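Local coordinates for cysteine hydrolase (Staphylococcus aureus, PDB 6KUA), which is a nicotinamidase of the isochorismatase family, expected to hydrolyse nicotinamide to nicotinic acid and ammonia, at residues D14-D19 and V130-D135; N40-N43 and H48-F51; K88-I93 and P97-I102. All blocks are in the same frame, centred on the assembly; numbering follows the deposited sequence.

Interaction 1. Residues D14-D19 and V130-D135; sequences DFIADD and VGVCTD
V132 receives the end of I16 against both of its methyl groups. I16 CD1 lies 3.8 Å from V132 CG1 and 3.9 Å from V132 CG2, as the two side chains pass each other at a slant. The second branch also touches F15, whose CB stands 4.1 Å from V132 CG2. With CG1 of V132 anti to its carbonyl carbon (chi1 -60°), both methyls can serve the short helix at once. F15 gives only its CB to the valine, and its side chain also comes within about 5 Å of the bound zinc ion. Apolar groups suit this buried spot: the touching atoms are all carbon, and a valine offers two methyls to two neighbours. V132 belongs to the C-terminal part of strand 126-132, between strands 4-9 and 151-160 of the parallel sheet, and the peptide bond between V132 and C133 is cis. In relatives with the isochorismatase fold, a cis peptide near the end of this strand shapes the oxyanion hole, and the arrangement here is consistent with that. G131, just before, has backbone angles that call for glycine. Farther out, I16 also packs on Y11 and Y83 while its carbonyl accepts a hydrogen bond from Q29. Beyond C133, T134 OG1 is hydrogen-bonded to H167 ND1, and D135 holds S161 through OD1 and W169 of the second subunit through OD2.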
ATOM      1  N   ASP A  14     -21.260 -20.302  -2.447  1.00 51.52           N
ATOM      2  CA  ASP A  14     -22.195 -19.180  -2.520  1.00 52.69           C
ATOM      3  C   ASP A  14     -22.126 -18.456  -3.858  1.00 54.39           C
ATOM      4  O   ASP A  14     -23.131 -17.887  -4.300  1.00 55.96           O
ATOM      5  CB  ASP A  14     -21.932 -18.192  -1.382  1.00 54.90           C
ATOM      6  CG  ASP A  14     -22.811 -18.450  -0.178  1.00 63.41           C
ATOM      7  OD1 ASP A  14     -23.793 -19.216  -0.312  1.00 66.38           O
ATOM      8  OD2 ASP A  14     -22.519 -17.892   0.905  1.00 67.38           O
ATOM      9  N   PHE A  15     -20.959 -18.457  -4.518  1.00 48.72           N
ATOM     10  CA  PHE A  15     -20.815 -17.792  -5.806  1.00 48.96           C
ATOM     11  C   PHE A  15     -21.076 -18.708  -6.992  1.00 48.24           C
ATOM     12  O   PHE A  15     -21.398 -18.209  -8.075  1.00 50.80           O
ATOM     13  CB  PHE A  15     -19.405 -17.198  -5.964  1.00 48.00           C
ATOM     14  CG  PHE A  15     -19.209 -15.884  -5.261  1.00 53.31           C
ATOM     15  CD1 PHE A  15     -19.970 -14.779  -5.605  1.00 57.65           C
ATOM     16  CD2 PHE A  15     -18.257 -15.754  -4.259  1.00 49.40           C
ATOM     17  CE1 PHE A  15     -19.794 -13.568  -4.955  1.00 63.62           C
ATOM     18  CE2 PHE A  15     -18.076 -14.545  -3.599  1.00 53.68           C
ATOM     19  CZ  PHE A  15     -18.844 -13.451  -3.950  1.00 61.23           C
ATOM     20  N   ILE A  16     -20.925 -20.023  -6.831  1.00 44.91           N
ATOM     21  CA  ILE A  16     -20.909 -20.950  -7.957  1.00 44.77           C
ATOM     22  C   ILE A  16     -22.186 -21.781  -8.037  1.00 51.77           C
ATOM     23  O   ILE A  16     -22.676 -22.063  -9.135  1.00 49.19           O
ATOM     24  CB  ILE A  16     -19.663 -21.863  -7.897  1.00 40.21           C
ATOM     25  CG1 ILE A  16     -18.386 -21.017  -7.834  1.00 36.72           C
ATOM     26  CG2 ILE A  16     -19.605 -22.794  -9.111  1.00 38.88           C
ATOM     27  CD1 ILE A  16     -18.273 -20.038  -8.970  1.00 39.52           C
ATOM     28  N   ALA A  17     -22.738 -22.182  -6.892  1.00 51.49           N
ATOM     29  CA  ALA A  17     -23.822 -23.155  -6.865  1.00 57.23           C
ATOM     30  C   ALA A  17     -25.158 -22.512  -7.223  1.00 60.43           C
ATOM     31  O   ALA A  17     -25.399 -21.336  -6.940  1.00 57.88           O
ATOM     32  CB  ALA A  17     -23.911 -23.808  -5.488  1.00 54.49           C
ATOM     33  N   ASP A  18     -26.037 -23.313  -7.842  1.00 65.40           N
ATOM     34  CA  ASP A  18     -27.356 -22.821  -8.249  1.00 66.25           C
ATOM     35  C   ASP A  18     -28.150 -22.285  -7.062  1.00 63.11           C
ATOM     36  O   ASP A  18     -28.805 -21.240  -7.161  1.00 65.44           O
ATOM     37  CB  ASP A  18     -28.141 -23.933  -8.951  1.00 64.62           C
ATOM     38  CG  ASP A  18     -27.592 -24.258 -10.331  1.00 64.93           C
ATOM     39  OD1 ASP A  18     -27.148 -23.326 -11.035  1.00 63.53           O
ATOM     40  OD2 ASP A  18     -27.610 -25.448 -10.711  1.00 65.08           O
ATOM     41  N   ASP A  19     -28.120 -22.989  -5.931  1.00 63.02           N
ATOM     42  CA  ASP A  19     -28.752 -22.493  -4.715  1.00 73.27           C
ATOM     43  C   ASP A  19     -27.799 -21.664  -3.863  1.00 70.91           C
ATOM     44  O   ASP A  19     -27.942 -21.623  -2.632  1.00 71.96           O
ATOM     45  CB  ASP A  19     -29.343 -23.651  -3.910  1.00 74.28           C
ATOM     46  CG  ASP A  19     -30.686 -24.118  -4.461  1.00 76.75           C
ATOM     47  OD1 ASP A  19     -31.438 -24.785  -3.716  1.00 76.75           O
ATOM     48  OD2 ASP A  19     -30.988 -23.819  -5.643  1.00 75.14           O
ATOM     49  N   VAL A 130      -7.399 -17.501 -11.847  1.00 20.65           N
ATOM     50  CA  VAL A 130      -8.611 -18.191 -12.249  1.00 20.50           C
ATOM     51  C   VAL A 130      -9.677 -17.911 -11.202  1.00 18.98           C
ATOM     52  O   VAL A 130      -9.382 -17.516 -10.069  1.00 23.11           O
ATOM     53  CB  VAL A 130      -8.383 -19.707 -12.413  1.00 25.32           C
ATOM     54  CG1 VAL A 130      -7.214 -19.963 -13.377  1.00 21.51           C
ATOM     55  CG2 VAL A 130      -8.128 -20.372 -11.049  1.00 23.26           C
ATOM     56  N   GLY A 131     -10.931 -18.124 -11.587  1.00 20.05           N
ATOM     57  CA  GLY A 131     -12.006 -17.934 -10.628  1.00 20.72           C
ATOM     58  C   GLY A 131     -13.096 -17.026 -11.140  1.00 22.40           C
ATOM     59  O   GLY A 131     -13.312 -16.938 -12.355  1.00 23.15           O
ATOM     60  N   VAL A 132     -13.807 -16.359 -10.227  1.00 22.50           N
ATOM     61  CA  VAL A 132     -14.972 -15.549 -10.567  1.00 25.25           C
ATOM     62  C   VAL A 132     -14.955 -14.289  -9.711  1.00 24.97           C
ATOM     63  O   VAL A 132     -14.302 -14.241  -8.672  1.00 24.91           O
ATOM     64  CB  VAL A 132     -16.298 -16.312 -10.344  1.00 27.69           C
ATOM     65  CG1 VAL A 132     -16.365 -17.577 -11.207  1.00 25.91           C
ATOM     66  CG2 VAL A 132     -16.503 -16.610  -8.852  1.00 27.76           C
ATOM     67  N   CYS A 133     -15.637 -13.230 -10.172  1.00 23.02           N
ATOM     68  CA  CYS A 133     -16.081 -13.027 -11.546  1.00 24.43           C
ATOM     69  C   CYS A 133     -15.001 -12.315 -12.332  1.00 26.09           C
ATOM     70  O   CYS A 133     -14.221 -11.555 -11.753  1.00 22.56           O
ATOM     71  CB  CYS A 133     -17.360 -12.190 -11.615  1.00 27.14           C
ATOM     72  SG  CYS A 133     -18.748 -12.885 -10.783  1.00 40.45           S
ATOM     73  N   THR A 134     -14.977 -12.567 -13.645  1.00 22.84           N
ATOM     74  CA  THR A 134     -13.946 -12.015 -14.520  1.00 23.08           C
ATOM     75  C   THR A 134     -13.805 -10.510 -14.345  1.00 21.38           C
ATOM     76  O   THR A 134     -12.692  -9.988 -14.265  1.00 19.40           O
ATOM     77  CB  THR A 134     -14.283 -12.336 -15.975  1.00 22.25           C
ATOM     78  OG1 THR A 134     -14.895 -13.624 -16.034  1.00 27.16           O
ATOM     79  CG2 THR A 134     -13.039 -12.320 -16.842  1.00 20.39           C
ATOM     80  N   ASP A 135     -14.924  -9.794 -14.310  1.00 20.63           N
ATOM     81  CA  ASP A 135     -14.894  -8.339 -14.322  1.00 22.61           C
ATOM     82  C   ASP A 135     -15.098  -7.733 -12.936  1.00 22.82           C
ATOM     83  O   ASP A 135     -15.348  -6.525 -12.836  1.00 23.84           O
ATOM     84  CB  ASP A 135     -15.942  -7.793 -15.310  1.00 19.34           C
ATOM     85  CG  ASP A 135     -17.366  -8.234 -14.954  1.00 28.94           C
ATOM     86  OD1 ASP A 135     -17.546  -9.395 -14.523  1.00 29.80           O
ATOM     87  OD2 ASP A 135     -18.306  -7.428 -15.087  1.00 29.75           O
TER

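Interaction 2. Residues N40-N43 and H48-F51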
ATOM      1  N   ASN A  40      -3.748 -29.112 -10.212  1.00 33.40           N
ATOM      2  CA  ASN A  40      -2.900 -30.290 -10.343  1.00 31.15           C
ATOM      3  C   ASN A  40      -1.609 -29.958 -11.070  1.00 33.29           C
ATOM      4  O   ASN A  40      -0.542 -30.470 -10.714  1.00 33.69           O
ATOM      5  CB  ASN A  40      -3.653 -31.405 -11.064  1.00 29.49           C
ATOM      6  CG  ASN A  40      -4.635 -32.112 -10.156  1.00 33.03           C
ATOM      7  OD1 ASN A  40      -4.311 -32.424  -9.018  1.00 36.47           O
ATOM      8  ND2 ASN A  40      -5.841 -32.356 -10.646  1.00 33.32           N
ATOM      9  N   ASP A  41      -1.682 -29.101 -12.092  1.00 31.83           N
ATOM     10  CA  ASP A  41      -0.473 -28.697 -12.804  1.00 32.48           C
ATOM     11  C   ASP A  41       0.533 -28.050 -11.858  1.00 28.74           C
ATOM     12  O   ASP A  41       1.689 -28.472 -11.769  1.00 28.61           O
ATOM     13  CB  ASP A  41      -0.831 -27.734 -13.937  1.00 35.05           C
ATOM     14  CG  ASP A  41       0.339 -27.478 -14.876  1.00 37.36           C
ATOM     15  OD1 ASP A  41       0.539 -28.281 -15.807  1.00 47.40           O
ATOM     16  OD2 ASP A  41       1.061 -26.472 -14.695  1.00 42.77           O
ATOM     17  N   PHE A  42       0.105 -27.005 -11.150  1.00 28.99           N
ATOM     18  CA  PHE A  42       0.990 -26.333 -10.203  1.00 27.41           C
ATOM     19  C   PHE A  42       1.472 -27.285  -9.117  1.00 26.80           C
ATOM     20  O   PHE A  42       2.647 -27.264  -8.747  1.00 27.48           O
ATOM     21  CB  PHE A  42       0.270 -25.129  -9.582  1.00 24.60           C
ATOM     22  CG  PHE A  42       0.291 -23.901 -10.459  1.00 23.97           C
ATOM     23  CD1 PHE A  42      -0.489 -23.842 -11.615  1.00 22.99           C
ATOM     24  CD2 PHE A  42       1.111 -22.822 -10.149  1.00 21.99           C
ATOM     25  CE1 PHE A  42      -0.465 -22.722 -12.432  1.00 24.58           C
ATOM     26  CE2 PHE A  42       1.138 -21.690 -10.967  1.00 24.49           C
ATOM     27  CZ  PHE A  42       0.348 -21.646 -12.109  1.00 22.94           C
ATOM     28  N   ASN A  43       0.569 -28.115  -8.581  1.00 28.02           N
ATOM     29  CA  ASN A  43       0.939 -29.028  -7.506  1.00 27.44           C
ATOM     30  C   ASN A  43       2.004 -30.013  -7.967  1.00 34.07           C
ATOM     31  O   ASN A  43       2.967 -30.283  -7.238  1.00 30.26           O
ATOM     32  CB  ASN A  43      -0.303 -29.766  -7.007  1.00 31.16           C
ATOM     33  CG  ASN A  43      -0.052 -30.533  -5.733  1.00 38.85           C
ATOM     34  OD1 ASN A  43       0.137 -29.947  -4.663  1.00 34.48           O
ATOM     35  ND2 ASN A  43      -0.068 -31.859  -5.835  1.00 39.78           N
ATOM     36  N   HIS A  48       3.269 -22.780  -6.028  1.00 25.26           N
ATOM     37  CA  HIS A  48       2.419 -22.315  -4.951  1.00 22.18           C
ATOM     38  C   HIS A  48       1.023 -21.993  -5.459  1.00 22.25           C
ATOM     39  O   HIS A  48       0.856 -21.444  -6.548  1.00 22.85           O
ATOM     40  CB  HIS A  48       3.057 -21.106  -4.276  1.00 20.18           C
ATOM     41  CG  HIS A  48       4.266 -21.469  -3.486  1.00 26.36           C
ATOM     42  ND1 HIS A  48       4.190 -21.938  -2.190  1.00 24.66           N
ATOM     43  CD2 HIS A  48       5.581 -21.508  -3.829  1.00 22.59           C
ATOM     44  CE1 HIS A  48       5.408 -22.216  -1.758  1.00 27.61           C
ATOM     45  NE2 HIS A  48       6.268 -21.967  -2.734  1.00 22.41           N
ATOM     46  N   ILE A  49       0.022 -22.356  -4.661  1.00 24.22           N
ATOM     47  CA  ILE A  49      -1.383 -22.158  -4.991  1.00 19.69           C
ATOM     48  C   ILE A  49      -2.033 -21.420  -3.834  1.00 21.85           C
ATOM     49  O   ILE A  49      -1.950 -21.865  -2.683  1.00 23.37           O
ATOM     50  CB  ILE A  49      -2.116 -23.487  -5.253  1.00 22.92           C
ATOM     51  CG1 ILE A  49      -1.382 -24.310  -6.315  1.00 23.34           C
ATOM     52  CG2 ILE A  49      -3.525 -23.208  -5.711  1.00 21.73           C
ATOM     53  CD1 ILE A  49      -1.364 -25.791  -6.039  1.00 22.95           C
ATOM     54  N   PHE A  50      -2.697 -20.307  -4.144  1.00 22.20           N
ATOM     55  CA  PHE A  50      -3.353 -19.468  -3.148  1.00 19.67           C
ATOM     56  C   PHE A  50      -4.847 -19.488  -3.430  1.00 23.80           C
ATOM     57  O   PHE A  50      -5.276 -19.131  -4.534  1.00 22.88           O
ATOM     58  CB  PHE A  50      -2.807 -18.039  -3.177  1.00 20.21           C
ATOM     59  CG  PHE A  50      -1.335 -17.938  -2.872  1.00 19.39           C
ATOM     60  CD1 PHE A  50      -0.387 -18.307  -3.818  1.00 21.39           C
ATOM     61  CD2 PHE A  50      -0.901 -17.451  -1.641  1.00 25.06           C
ATOM     62  CE1 PHE A  50       0.981 -18.220  -3.543  1.00 20.62           C
ATOM     63  CE2 PHE A  50       0.467 -17.349  -1.349  1.00 23.11           C
ATOM     64  CZ  PHE A  50       1.410 -17.731  -2.297  1.00 24.91           C
ATOM     65  N   PHE A  51      -5.631 -19.940  -2.448  1.00 21.98           N
ATOM     66  CA  PHE A  51      -7.081 -19.854  -2.505  1.00 23.15           C
ATOM     67  C   PHE A  51      -7.508 -18.592  -1.761  1.00 25.95           C
ATOM     68  O   PHE A  51      -7.264 -18.466  -0.556  1.00 25.86           O
ATOM     69  CB  PHE A  51      -7.725 -21.110  -1.908  1.00 26.02           C
ATOM     70  CG  PHE A  51      -7.444 -22.367  -2.697  1.00 23.17           C
ATOM     71  CD1 PHE A  51      -6.289 -23.092  -2.480  1.00 25.22           C
ATOM     72  CD2 PHE A  51      -8.336 -22.809  -3.667  1.00 22.21           C
ATOM     73  CE1 PHE A  51      -6.021 -24.257  -3.217  1.00 26.26           C
ATOM     74  CE2 PHE A  51      -8.086 -23.951  -4.396  1.00 25.30           C
ATOM     75  CZ  PHE A  51      -6.925 -24.681  -4.173  1.00 25.93           C
TER
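F42 and H48 bring the backbones closest, their CA atoms 6.8 Å apart, near the C-terminal end of helix 32-44, from which a short turn leads into strand 48-54. Strand 4-9, this helix and strand 48-54 make a beta-alpha-beta crossover, the two strands lying side by side and parallel in the sheet. The helix is laid onto the sheet mainly by F42 and I49. F42 CB is 3.8 Å from I49 CG1 and 4.0 Å from I49 CD1, so the isoleucine arm runs past the root of the phenylalanine. From there the ring of F42 reaches back toward the start of the strand, its CD2 coming 3.9 Å from the carbonyl O of H48. The first torsion of I49 (chi1 -54°) aims CG1 at the helix, and the second (chi2 141°) then carries CD1 to the helix backbone, 3.9 Å from N43 N. The same methyl lies 4.2 Å from N43 CB, the aliphatic part of a residue whose amide faces other partners. A long branched chain suits the strand position because it can span the gap to a helix, while the flat ring of F42 can also take R4 in a cation-pi contact. From strand 4-9, R4 also reaches D41 of the helix in a salt bridge. N43 OD1 accepts a hydrogen bond from Q96. The side chain of H48 starts away from the helix, and its ND1 is hydrogen-bonded to NE2 of H100. Across the contact itself there is no hydrogen bond: helix and strand are held mainly by carbon packing, with carbon also resting on backbone O and N, and the polar groups do their specific pairing around its margin.

Interaction 3. Residues K88-I93 and P97-I102; sequences KLYETI and PNVHFI
Helix 84-93 is the connecting helix of a second beta-alpha-beta crossover, between the neighbouring parallel strands 48-54 and 99-104 of the isochorismatase fold, and its last turns pack on the start of the second strand. The axes of segments 88-93 and 99-102 pass 10.0 Å apart, their N-to-C directions at 116°. Alternation along the strand sends the CB atoms of V99 and F101 toward the helix and that of H100 away, where its ring stacks on F50. V99 meets two helix residues. Its CG2 lies 3.5 Å from the carbonyl O of I93 and 3.9 Å from I93 CD1, while CG1 turns to the tyrosine, 4.0 Å from Y90 CE1. A beta-branched residue fits this place well, as it favours strand geometry: CG2 serves I93, and CG1 lies between Y90 and the I93 carbonyl. Y90 holds CG anti to its backbone N (chi1 171°), a setting that carries the ring and its hydroxyl out from the helix and across to the strand. There its phenol end rests against the F101 side chain: OH is 3.5 Å from F101 CD2, and CZ is 3.7 Å from the same atom. The two ring planes are inclined at 52°, an oblique meeting, with F101 itself largely at the surface. Another aromatic, F51 of strand 48-54, meets Y90 edge-to-face. Tyrosine suits such a border position because its ring packs on carbon while its hydroxyl can keep a polar partner. That partner is a water molecule, whose oxygen is 3.2 Å from Y90 OH and which also donates a weak hydrogen bond, 3.5 Å long, to the carbonyl O of V99.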
ATOM      1  N   LYS A  88     -13.097 -30.412  -3.078  1.00 35.98           N
ATOM      2  CA  LYS A  88     -12.643 -31.770  -2.786  1.00 40.47           C
ATOM      3  C   LYS A  88     -11.128 -31.871  -2.876  1.00 42.41           C
ATOM      4  O   LYS A  88     -10.471 -32.390  -1.964  1.00 42.07           O
ATOM      5  CB  LYS A  88     -13.289 -32.767  -3.754  1.00 41.17           C
ATOM      6  CG  LYS A  88     -14.780 -32.965  -3.580  1.00 44.80           C
ATOM      7  CD  LYS A  88     -15.218 -34.344  -4.080  1.00 45.30           C
ATOM      8  CE  LYS A  88     -14.952 -34.519  -5.578  1.00 49.43           C
ATOM      9  NZ  LYS A  88     -16.199 -34.803  -6.367  1.00 42.77           N
ATOM     10  N   LEU A  89     -10.558 -31.398  -3.993  1.00 39.00           N
ATOM     11  CA  LEU A  89      -9.110 -31.431  -4.160  1.00 33.77           C
ATOM     12  C   LEU A  89      -8.418 -30.677  -3.033  1.00 37.38           C
ATOM     13  O   LEU A  89      -7.399 -31.139  -2.503  1.00 40.70           O
ATOM     14  CB  LEU A  89      -8.731 -30.851  -5.525  1.00 35.17           C
ATOM     15  CG  LEU A  89      -7.264 -30.808  -5.947  1.00 32.71           C
ATOM     16  CD1 LEU A  89      -6.580 -32.143  -5.679  1.00 35.91           C
ATOM     17  CD2 LEU A  89      -7.155 -30.438  -7.421  1.00 33.12           C
ATOM     18  N   TYR A  90      -8.980 -29.536  -2.623  1.00 31.91           N
ATOM     19  CA  TYR A  90      -8.339 -28.726  -1.594  1.00 35.45           C
ATOM     20  C   TYR A  90      -8.217 -29.492  -0.283  1.00 37.30           C
ATOM     21  O   TYR A  90      -7.185 -29.409   0.391  1.00 36.86           O
ATOM     22  CB  TYR A  90      -9.115 -27.421  -1.386  1.00 31.07           C
ATOM     23  CG  TYR A  90      -8.641 -26.622  -0.181  1.00 35.52           C
ATOM     24  CD1 TYR A  90      -7.489 -25.839  -0.247  1.00 31.87           C
ATOM     25  CD2 TYR A  90      -9.339 -26.654   1.023  1.00 35.98           C
ATOM     26  CE1 TYR A  90      -7.044 -25.116   0.855  1.00 33.01           C
ATOM     27  CE2 TYR A  90      -8.903 -25.931   2.127  1.00 35.73           C
ATOM     28  CZ  TYR A  90      -7.761 -25.162   2.035  1.00 34.04           C
ATOM     29  OH  TYR A  90      -7.320 -24.439   3.120  1.00 36.50           O
ATOM     30  N   GLU A  91      -9.255 -30.256   0.088  1.00 38.76           N
ATOM     31  CA  GLU A  91      -9.198 -31.042   1.320  1.00 40.82           C
ATOM     32  C   GLU A  91      -8.004 -31.992   1.341  1.00 38.55           C
ATOM     33  O   GLU A  91      -7.421 -32.225   2.405  1.00 44.21           O
ATOM     34  CB  GLU A  91     -10.498 -31.834   1.515  1.00 43.86           C
ATOM     35  CG  GLU A  91     -11.765 -30.988   1.610  1.00 42.21           C
ATOM     36  CD  GLU A  91     -11.643 -29.816   2.582  1.00 51.82           C
ATOM     37  OE1 GLU A  91     -12.192 -28.726   2.275  1.00 51.83           O
ATOM     38  OE2 GLU A  91     -11.000 -29.987   3.646  1.00 51.02           O
ATOM     39  N   THR A  92      -7.612 -32.533   0.191  1.00 39.73           N
ATOM     40  CA  THR A  92      -6.507 -33.486   0.149  1.00 37.53           C
ATOM     41  C   THR A  92      -5.131 -32.840   0.028  1.00 40.33           C
ATOM     42  O   THR A  92      -4.130 -33.557   0.130  1.00 41.12           O
ATOM     43  CB  THR A  92      -6.674 -34.474  -1.015  1.00 37.23           C
ATOM     44  OG1 THR A  92      -6.077 -33.928  -2.196  1.00 43.87           O
ATOM     45  CG2 THR A  92      -8.141 -34.770  -1.280  1.00 40.13           C
ATOM     46  N   ILE A  93      -5.033 -31.528  -0.205  1.00 38.40           N
ATOM     47  CA  ILE A  93      -3.730 -30.881  -0.336  1.00 35.92           C
ATOM     48  C   ILE A  93      -3.537 -29.727   0.641  1.00 33.96           C
ATOM     49  O   ILE A  93      -2.452 -29.137   0.675  1.00 32.30           O
ATOM     50  CB  ILE A  93      -3.460 -30.409  -1.784  1.00 36.45           C
ATOM     51  CG1 ILE A  93      -4.506 -29.386  -2.255  1.00 34.95           C
ATOM     52  CG2 ILE A  93      -3.416 -31.585  -2.748  1.00 32.60           C
ATOM     53  CD1 ILE A  93      -4.133 -28.727  -3.576  1.00 28.10           C
ATOM     54  N   PRO A  97       2.892 -27.410   2.082  1.00 33.33           N
ATOM     55  CA  PRO A  97       3.495 -26.081   2.231  1.00 37.73           C
ATOM     56  C   PRO A  97       3.330 -25.192   1.002  1.00 34.77           C
ATOM     57  O   PRO A  97       3.514 -23.976   1.120  1.00 30.66           O
ATOM     58  CB  PRO A  97       4.974 -26.400   2.505  1.00 36.82           C
ATOM     59  CG  PRO A  97       5.203 -27.701   1.799  1.00 36.21           C
ATOM     60  CD  PRO A  97       3.912 -28.468   1.948  1.00 35.89           C
ATOM     61  N   ASN A  98       2.992 -25.751  -0.162  1.00 33.20           N
ATOM     62  CA  ASN A  98       2.769 -24.966  -1.366  1.00 29.08           C
ATOM     63  C   ASN A  98       1.311 -24.562  -1.557  1.00 27.34           C
ATOM     64  O   ASN A  98       0.952 -24.115  -2.648  1.00 25.32           O
ATOM     65  CB  ASN A  98       3.273 -25.728  -2.606  1.00 27.64           C
ATOM     66  CG  ASN A  98       2.452 -26.975  -2.919  1.00 32.65           C
ATOM     67  OD1 ASN A  98       2.173 -27.787  -2.035  1.00 30.62           O
ATOM     68  ND2 ASN A  98       2.085 -27.144  -4.193  1.00 25.60           N
ATOM     69  N   VAL A  99       0.472 -24.690  -0.527  1.00 27.47           N
ATOM     70  CA  VAL A  99      -0.960 -24.418  -0.613  1.00 26.39           C
ATOM     71  C   VAL A  99      -1.329 -23.427   0.481  1.00 27.90           C
ATOM     72  O   VAL A  99      -1.005 -23.645   1.653  1.00 29.52           O
ATOM     73  CB  VAL A  99      -1.804 -25.700  -0.471  1.00 30.08           C
ATOM     74  CG1 VAL A  99      -3.282 -25.361  -0.392  1.00 30.79           C
ATOM     75  CG2 VAL A  99      -1.526 -26.651  -1.624  1.00 28.05           C
ATOM     76  N   HIS A 100      -2.010 -22.347   0.106  1.00 23.29           N
ATOM     77  CA  HIS A 100      -2.327 -21.272   1.039  1.00 23.73           C
ATOM     78  C   HIS A 100      -3.774 -20.843   0.888  1.00 23.64           C
ATOM     79  O   HIS A 100      -4.340 -20.845  -0.212  1.00 22.60           O
ATOM     80  CB  HIS A 100      -1.437 -20.049   0.834  1.00 25.79           C
ATOM     81  CG  HIS A 100      -0.001 -20.394   0.616  1.00 29.04           C
ATOM     82  ND1 HIS A 100       0.952 -20.263   1.602  1.00 31.41           N
ATOM     83  CD2 HIS A 100       0.640 -20.896  -0.466  1.00 24.89           C
ATOM     84  CE1 HIS A 100       2.124 -20.651   1.129  1.00 34.12           C
ATOM     85  NE2 HIS A 100       1.960 -21.046  -0.120  1.00 30.84           N
ATOM     86  N   PHE A 101      -4.350 -20.447   2.016  1.00 25.00           N
ATOM     87  CA  PHE A 101      -5.722 -19.983   2.085  1.00 26.45           C
ATOM     88  C   PHE A 101      -5.705 -18.618   2.747  1.00 27.71           C
ATOM     89  O   PHE A 101      -5.200 -18.478   3.864  1.00 26.98           O
ATOM     90  CB  PHE A 101      -6.592 -20.965   2.863  1.00 26.64           C
ATOM     91  CG  PHE A 101      -8.057 -20.764   2.651  1.00 27.75           C
ATOM     92  CD1 PHE A 101      -8.729 -19.753   3.321  1.00 28.51           C
ATOM     93  CD2 PHE A 101      -8.764 -21.586   1.784  1.00 30.00           C
ATOM     94  CE1 PHE A 101     -10.099 -19.566   3.138  1.00 35.08           C
ATOM     95  CE2 PHE A 101     -10.123 -21.408   1.587  1.00 30.43           C
ATOM     96  CZ  PHE A 101     -10.796 -20.399   2.276  1.00 33.14           C
ATOM     97  N   ILE A 102      -6.240 -17.619   2.059  1.00 26.95           N
ATOM     98  CA  ILE A 102      -6.107 -16.228   2.464  1.00 26.60           C
ATOM     99  C   ILE A 102      -7.504 -15.625   2.471  1.00 24.03           C
ATOM    100  O   ILE A 102      -8.208 -15.701   1.458  1.00 26.27           O
ATOM    101  CB  ILE A 102      -5.178 -15.457   1.510  1.00 30.92           C
ATOM    102  CG1 ILE A 102      -3.735 -15.957   1.659  1.00 30.53           C
ATOM    103  CG2 ILE A 102      -5.278 -13.950   1.730  1.00 29.00           C
ATOM    104  CD1 ILE A 102      -2.733 -15.098   0.963  1.00 30.14           C
TER
HETATM  105  O   HOH W   1      -4.086 -24.264   3.103  1.00 35.97           O

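All three contacts lay helices against one parallel sheet, but at different places. Interaction 1 is the most buried of the three, beside the zinc ion and near the C-terminal end of strand 126-132; interactions 2 and 3 are partly buried and lie well away from it. Those two share a border, since strands 48-54 and 99-104 are neighbours: I49 N lies 2.8 Å from N98 O, and F51 N lies 2.7 Å from H100 O, both probable hydrogen bonds. Neither interaction 1 nor interaction 2 has a hydrogen bond between its segments, and both rest mainly on carbon packing, whereas interaction 3, on the outermost strand of the chain, adds a bridging water and reaches the surface.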